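Local coordinates for protein leucyl aminopeptidase (Trypanosoma brucei brucei, PDB 5NTD) that probably cleaves N-terminal residues, leucine among them, from peptides as a manganese-bound M17 leucyl aminopeptidase that assembles as a hexamer, at residues G[449-453]-G[473-478]; G[382-387]-G[482-487]. Residue numbers count along the deposited sequence, not the author numbering.

Contact 1. Residues G[449-453]-G[473-478]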
loop_
_atom_site.group_PDB
_atom_site.type_symbol
_atom_site.label_atom_id
_atom_site.label_comp_id
_atom_site.label_asym_id
_atom_site.label_seq_id
_atom_site.Cartn_x
_atom_site.Cartn_y
_atom_site.Cartn_z
ATOM N N HIS G 449 -22.985 0.911 19.738
ATOM C CA HIS G 449 -22.754 1.581 18.426
ATOM C C HIS G 449 -22.632 3.090 18.563
ATOM O O HIS G 449 -21.840 3.733 17.904
ATOM C CB HIS G 449 -23.860 1.299 17.431
ATOM C CG HIS G 449 -24.255 -0.129 17.369
ATOM N ND1 HIS G 449 -23.352 -1.160 17.533
ATOM C CD2 HIS G 449 -25.468 -0.718 17.198
ATOM C CE1 HIS G 449 -23.984 -2.316 17.456
ATOM N NE2 HIS G 449 -25.269 -2.079 17.279
ATOM N N GLU G 450 -23.477 3.637 19.404
ATOM C CA GLU G 450 -23.605 5.094 19.592
ATOM C C GLU G 450 -22.272 5.841 19.837
ATOM O O GLU G 450 -22.025 6.844 19.197
ATOM C CB GLU G 450 -24.581 5.370 20.723
ATOM C CG GLU G 450 -24.855 6.825 20.997
ATOM C CD GLU G 450 -25.735 6.998 22.218
ATOM O OE1 GLU G 450 -26.230 5.981 22.811
ATOM O OE2 GLU G 450 -25.914 8.190 22.598
ATOM N N PRO G 451 -21.431 5.357 20.749
ATOM C CA PRO G 451 -20.163 6.064 21.024
ATOM C C PRO G 451 -19.207 6.155 19.841
ATOM O O PRO G 451 -18.348 7.037 19.808
ATOM C CB PRO G 451 -19.517 5.233 22.138
ATOM C CG PRO G 451 -20.590 4.347 22.659
ATOM C CD PRO G 451 -21.544 4.127 21.534
ATOM N N GLU G 452 -19.373 5.273 18.868
ATOM C CA GLU G 452 -18.507 5.286 17.683
ATOM C C GLU G 452 -18.682 6.514 16.796
ATOM O O GLU G 452 -17.814 6.823 15.982
ATOM C CB GLU G 452 -18.719 4.038 16.836
ATOM C CG GLU G 452 -18.239 2.760 17.520
ATOM C CD GLU G 452 -16.734 2.714 17.734
ATOM O OE1 GLU G 452 -16.006 3.520 17.130
ATOM O OE2 GLU G 452 -16.282 1.855 18.512
ATOM N N PHE G 453 -19.782 7.219 16.983
ATOM C CA PHE G 453 -20.104 8.345 16.120
ATOM C C PHE G 453 -19.948 9.723 16.792
ATOM O O PHE G 453 -20.499 10.698 16.300
ATOM C CB PHE G 453 -21.524 8.163 15.533
ATOM C CG PHE G 453 -21.629 7.018 14.583
ATOM C CD1 PHE G 453 -21.204 7.137 13.277
ATOM C CD2 PHE G 453 -22.132 5.800 14.999
ATOM C CE1 PHE G 453 -21.286 6.060 12.397
ATOM C CE2 PHE G 453 -22.228 4.728 14.128
ATOM C CZ PHE G 453 -21.809 4.857 12.823
ATOM N N SER G 473 -23.625 -3.266 11.770
ATOM C CA SER G 473 -24.535 -2.791 12.792
ATOM C C SER G 473 -24.465 -1.278 12.950
ATOM O O SER G 473 -25.480 -0.580 13.001
ATOM C CB SER G 473 -24.248 -3.473 14.114
ATOM O OG SER G 473 -24.267 -4.893 13.987
ATOM N N CYS G 474 -23.257 -0.777 13.040
ATOM C CA CYS G 474 -23.028 0.673 13.230
ATOM C C CYS G 474 -23.597 1.504 12.075
ATOM O O CYS G 474 -24.168 2.560 12.298
ATOM C CB CYS G 474 -21.539 0.993 13.418
ATOM S SG CYS G 474 -20.939 0.557 15.063
ATOM N N ALA G 475 -23.466 1.019 10.856
ATOM C CA ALA G 475 -24.074 1.724 9.701
ATOM C C ALA G 475 -25.603 1.784 9.849
ATOM O O ALA G 475 -26.242 2.789 9.573
ATOM C CB ALA G 475 -23.695 1.078 8.396
ATOM N N GLY G 476 -26.168 0.686 10.321
ATOM C CA GLY G 476 -27.606 0.621 10.607
ATOM C C GLY G 476 -27.975 1.600 11.695
ATOM O O GLY G 476 -28.919 2.377 11.570
ATOM N N TYR G 477 -27.183 1.600 12.748
ATOM C CA TYR G 477 -27.429 2.508 13.882
ATOM C C TYR G 477 -27.526 3.944 13.394
ATOM O O TYR G 477 -28.396 4.698 13.790
ATOM C CB TYR G 477 -26.355 2.385 14.971
ATOM C CG TYR G 477 -26.448 3.526 15.954
ATOM C CD1 TYR G 477 -27.403 3.522 16.967
ATOM C CD2 TYR G 477 -25.645 4.658 15.821
ATOM C CE1 TYR G 477 -27.535 4.584 17.844
ATOM C CE2 TYR G 477 -25.770 5.727 16.695
ATOM C CZ TYR G 477 -26.716 5.680 17.697
ATOM O OH TYR G 477 -26.863 6.749 18.540
ATOM N N PHE G 478 -26.580 4.336 12.546
ATOM C CA PHE G 478 -26.527 5.706 12.023
ATOM C C PHE G 478 -27.896 6.097 11.450
ATOM O O PHE G 478 -28.433 7.171 11.708
ATOM C CB PHE G 478 -25.462 5.872 10.938
ATOM C CG PHE G 478 -25.444 7.238 10.330
ATOM C CD1 PHE G 478 -26.325 7.578 9.318
ATOM C CD2 PHE G 478 -24.560 8.208 10.790
ATOM C CE1 PHE G 478 -26.321 8.853 8.768
ATOM C CE2 PHE G 478 -24.553 9.490 10.245
ATOM C CZ PHE G 478 -25.424 9.812 9.235
#
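Three aromatic side chains, Phe453, Tyr477 and Phe478, gather where a 3-10 turn meets a helix, yet no two of them stack on each other. The rings of Phe453 and Tyr477 lie near parallel (26°) but slid apart, 5.9 Å between centroids, so they barely overlap; Phe453 CD2 meets the tyrosine edge at Tyr477 CD2 (3.8 Å). The Tyr477 face instead covers backbone of the turn, His449 C and Glu450 N. Phe478 joins obliquely, its ring centroid 6.0 Å from that of Phe453 with planes at 59° and Phe453 CE1 4.2 Å from Phe478 CD2. Phe453 CZ also reaches the helix backbone at Cys474 O (3.3 Å), and Phe453 CE2 the side-chain Cys474 CB (3.9 Å). His449 CB packs on Cys474 SG (3.8 Å), and Glu452 turns to Arg466 and Asn469. With Phe453 and Phe478 both touching Arg375, a bicarbonate-site residue, and the Phe453 side chain about 9 Å from the bound bestatin, this aromatic cluster belongs to the packing beside the M17 active site.

Contact 2. Residues G[382-387]-G[482-487]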
loop_
_atom_site.group_PDB
_atom_site.type_symbol
_atom_site.label_atom_id
_atom_site.label_comp_id
_atom_site.label_asym_id
_atom_site.label_seq_id
_atom_site.Cartn_x
_atom_site.Cartn_y
_atom_site.Cartn_z
ATOM N N VAL G 382 -35.355 7.793 5.543
ATOM C CA VAL G 382 -36.164 7.259 6.665
ATOM C C VAL G 382 -36.839 8.366 7.460
ATOM O O VAL G 382 -37.943 8.189 7.959
ATOM C CB VAL G 382 -35.399 6.326 7.626
ATOM C CG1 VAL G 382 -34.832 5.145 6.868
ATOM C CG2 VAL G 382 -34.304 7.058 8.383
ATOM N N PHE G 383 -36.193 9.520 7.555
ATOM C CA PHE G 383 -36.854 10.680 8.200
ATOM C C PHE G 383 -38.055 11.128 7.356
ATOM O O PHE G 383 -39.134 11.362 7.887
ATOM C CB PHE G 383 -35.976 11.877 8.425
ATOM C CG PHE G 383 -36.646 12.928 9.267
ATOM C CD1 PHE G 383 -36.675 12.814 10.663
ATOM C CD2 PHE G 383 -37.306 14.003 8.680
ATOM C CE1 PHE G 383 -37.310 13.795 11.460
ATOM C CE2 PHE G 383 -37.930 14.969 9.464
ATOM C CZ PHE G 383 -37.942 14.861 10.849
ATOM N N HIS G 384 -37.839 11.198 6.065
ATOM C CA HIS G 384 -38.919 11.532 5.162
ATOM C C HIS G 384 -40.125 10.569 5.340
ATOM O O HIS G 384 -41.277 10.987 5.469
ATOM C CB HIS G 384 -38.457 11.446 3.722
ATOM C CG HIS G 384 -39.514 11.829 2.735
ATOM N ND1 HIS G 384 -39.869 13.143 2.502
ATOM C CD2 HIS G 384 -40.296 11.071 1.922
ATOM C CE1 HIS G 384 -40.808 13.177 1.568
ATOM N NE2 HIS G 384 -41.086 11.935 1.206
ATOM N N ALA G 385 -39.830 9.282 5.341
ATOM C CA ALA G 385 -40.875 8.250 5.448
ATOM C C ALA G 385 -41.603 8.331 6.781
ATOM O O ALA G 385 -42.813 8.138 6.830
ATOM C CB ALA G 385 -40.309 6.853 5.260
ATOM N N THR G 386 -40.873 8.603 7.830
ATOM C CA THR G 386 -41.442 8.546 9.185
ATOM C C THR G 386 -42.007 9.887 9.674
ATOM O O THR G 386 -42.639 9.946 10.722
ATOM C CB THR G 386 -40.429 8.050 10.234
ATOM O OG1 THR G 386 -39.247 8.851 10.174
ATOM C CG2 THR G 386 -40.101 6.615 9.966
ATOM N N ASN G 387 -41.766 10.940 8.925
ATOM C CA ASN G 387 -42.186 12.278 9.342
ATOM C C ASN G 387 -43.000 13.080 8.341
ATOM O O ASN G 387 -43.795 13.910 8.741
ATOM C CB ASN G 387 -40.981 13.143 9.706
ATOM C CG ASN G 387 -41.340 14.266 10.684
ATOM O OD1 ASN G 387 -41.551 14.024 11.862
ATOM N ND2 ASN G 387 -41.404 15.487 10.183
ATOM N N HIS G 482 -31.834 9.043 12.586
ATOM C CA HIS G 482 -32.635 9.973 11.761
ATOM C C HIS G 482 -34.111 9.579 11.572
ATOM O O HIS G 482 -34.841 10.178 10.805
ATOM C CB HIS G 482 -31.950 10.170 10.440
ATOM C CG HIS G 482 -30.562 10.664 10.616
ATOM N ND1 HIS G 482 -30.279 11.934 11.092
ATOM C CD2 HIS G 482 -29.376 10.028 10.500
ATOM C CE1 HIS G 482 -28.975 12.071 11.206
ATOM N NE2 HIS G 482 -28.402 10.933 10.846
ATOM N N LEU G 483 -34.535 8.565 12.306
ATOM C CA LEU G 483 -35.965 8.208 12.382
ATOM C C LEU G 483 -36.683 9.316 13.126
ATOM O O LEU G 483 -36.156 9.871 14.090
ATOM C CB LEU G 483 -36.186 6.892 13.125
ATOM C CG LEU G 483 -35.696 5.645 12.369
ATOM C CD1 LEU G 483 -35.587 4.454 13.273
ATOM C CD2 LEU G 483 -36.611 5.352 11.185
ATOM N N SER G 484 -37.865 9.667 12.649
ATOM C CA SER G 484 -38.699 10.673 13.356
ATOM C C SER G 484 -39.083 10.184 14.742
ATOM O O SER G 484 -39.330 9.002 14.916
ATOM C CB SER G 484 -39.972 10.961 12.578
ATOM O OG SER G 484 -40.799 11.896 13.274
ATOM N N PRO G 485 -39.126 11.088 15.735
ATOM C CA PRO G 485 -39.706 10.751 17.041
ATOM C C PRO G 485 -41.189 10.310 16.985
ATOM O O PRO G 485 -41.639 9.563 17.829
ATOM C CB PRO G 485 -39.601 12.059 17.814
ATOM C CG PRO G 485 -38.545 12.842 17.133
ATOM C CD PRO G 485 -38.604 12.460 15.700
ATOM N N LYS G 486 -41.898 10.743 15.950
ATOM C CA LYS G 486 -43.292 10.298 15.692
ATOM C C LYS G 486 -43.402 8.794 15.432
ATOM O O LYS G 486 -44.481 8.214 15.510
ATOM C CB LYS G 486 -43.872 10.960 14.453
ATOM C CG LYS G 486 -44.050 12.448 14.529
ATOM C CD LYS G 486 -44.631 12.894 13.184
ATOM C CE LYS G 486 -44.678 14.404 13.027
ATOM N NZ LYS G 486 -45.048 14.763 11.629
ATOM N N PHE G 487 -42.284 8.175 15.065
ATOM C CA PHE G 487 -42.271 6.748 14.723
ATOM C C PHE G 487 -41.902 5.936 15.943
ATOM O O PHE G 487 -40.911 6.205 16.594
ATOM C CB PHE G 487 -41.327 6.484 13.565
ATOM C CG PHE G 487 -41.152 5.035 13.240
ATOM C CD1 PHE G 487 -42.111 4.362 12.521
ATOM C CD2 PHE G 487 -40.021 4.357 13.642
ATOM C CE1 PHE G 487 -41.943 3.026 12.206
ATOM C CE2 PHE G 487 -39.842 3.029 13.340
ATOM C CZ PHE G 487 -40.803 2.356 12.622
#
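An ST turn set within a type I beta turn, from Ser484 to Phe487, is docked here on the C-terminal end of helix 374-387, in the connection that leads from helix 471-480 to strand 490-495. Two polar groups of Ser484, its backbone N and its OG, meet consecutive residues of the helix. The backbone N donates to Thr386 OG1 at 2.9 Å with a nearly straight geometry (163°), while the OG donates to Asn387 OD1 at 2.7 Å. That same OG accepts from Lys486 N at 3.1 Å, the bond that defines the ST turn, and Phe487 N to Ser484 O (3.1 Å) closes the beta turn around it. Thr386, with chi1 in the p well, donates from OG1 to Val382 O (2.7 Å), one turn back in its own helix, which leaves the oxygen placed to accept from the loop. Farther out, Lys486 NZ makes a weak bond to Asn387 O at 3.3 Å. Apolar contacts flank this polar centre: Leu483 CD2 lies 3.9 Å from both Val382 CB and Thr386 CG2, and Thr386 CG2 is 3.8 Å from Phe487 CG. Phe383 CB also comes within 3.1 Å of the carbonyl His482 O. Behind the contact, Thr386 and Phe487 both touch Val396 of strand 395-400, so helix and loop share a footing on the central sheet. Because the hydroxyls of Thr386 and Ser484 each donate and accept, both are satisfied in a largely buried setting, and the loop's course is tied to the last residues of the helix.

The pair illustrates how two chemistries can secure successive parts of one chain. Residues 473-478 and 482-487 adjoin in sequence, the first within helix 471-480 and the second in the loop that follows it, and the rings of Phe478 and His482 meet across the short gap, with planes at about 55°. Both contacts are mostly buried with some exposed margin, bury similar areas, and have centres about 17 Å apart within the catalytic domain. Contact 1 joins helix to turn by aromatic and apolar packing; contact 2 binds loop to helix end by directed hydrogen bonds. Helix 374-387 serves both: Arg375 near its start meets contact 1, while its final residues form contact 2.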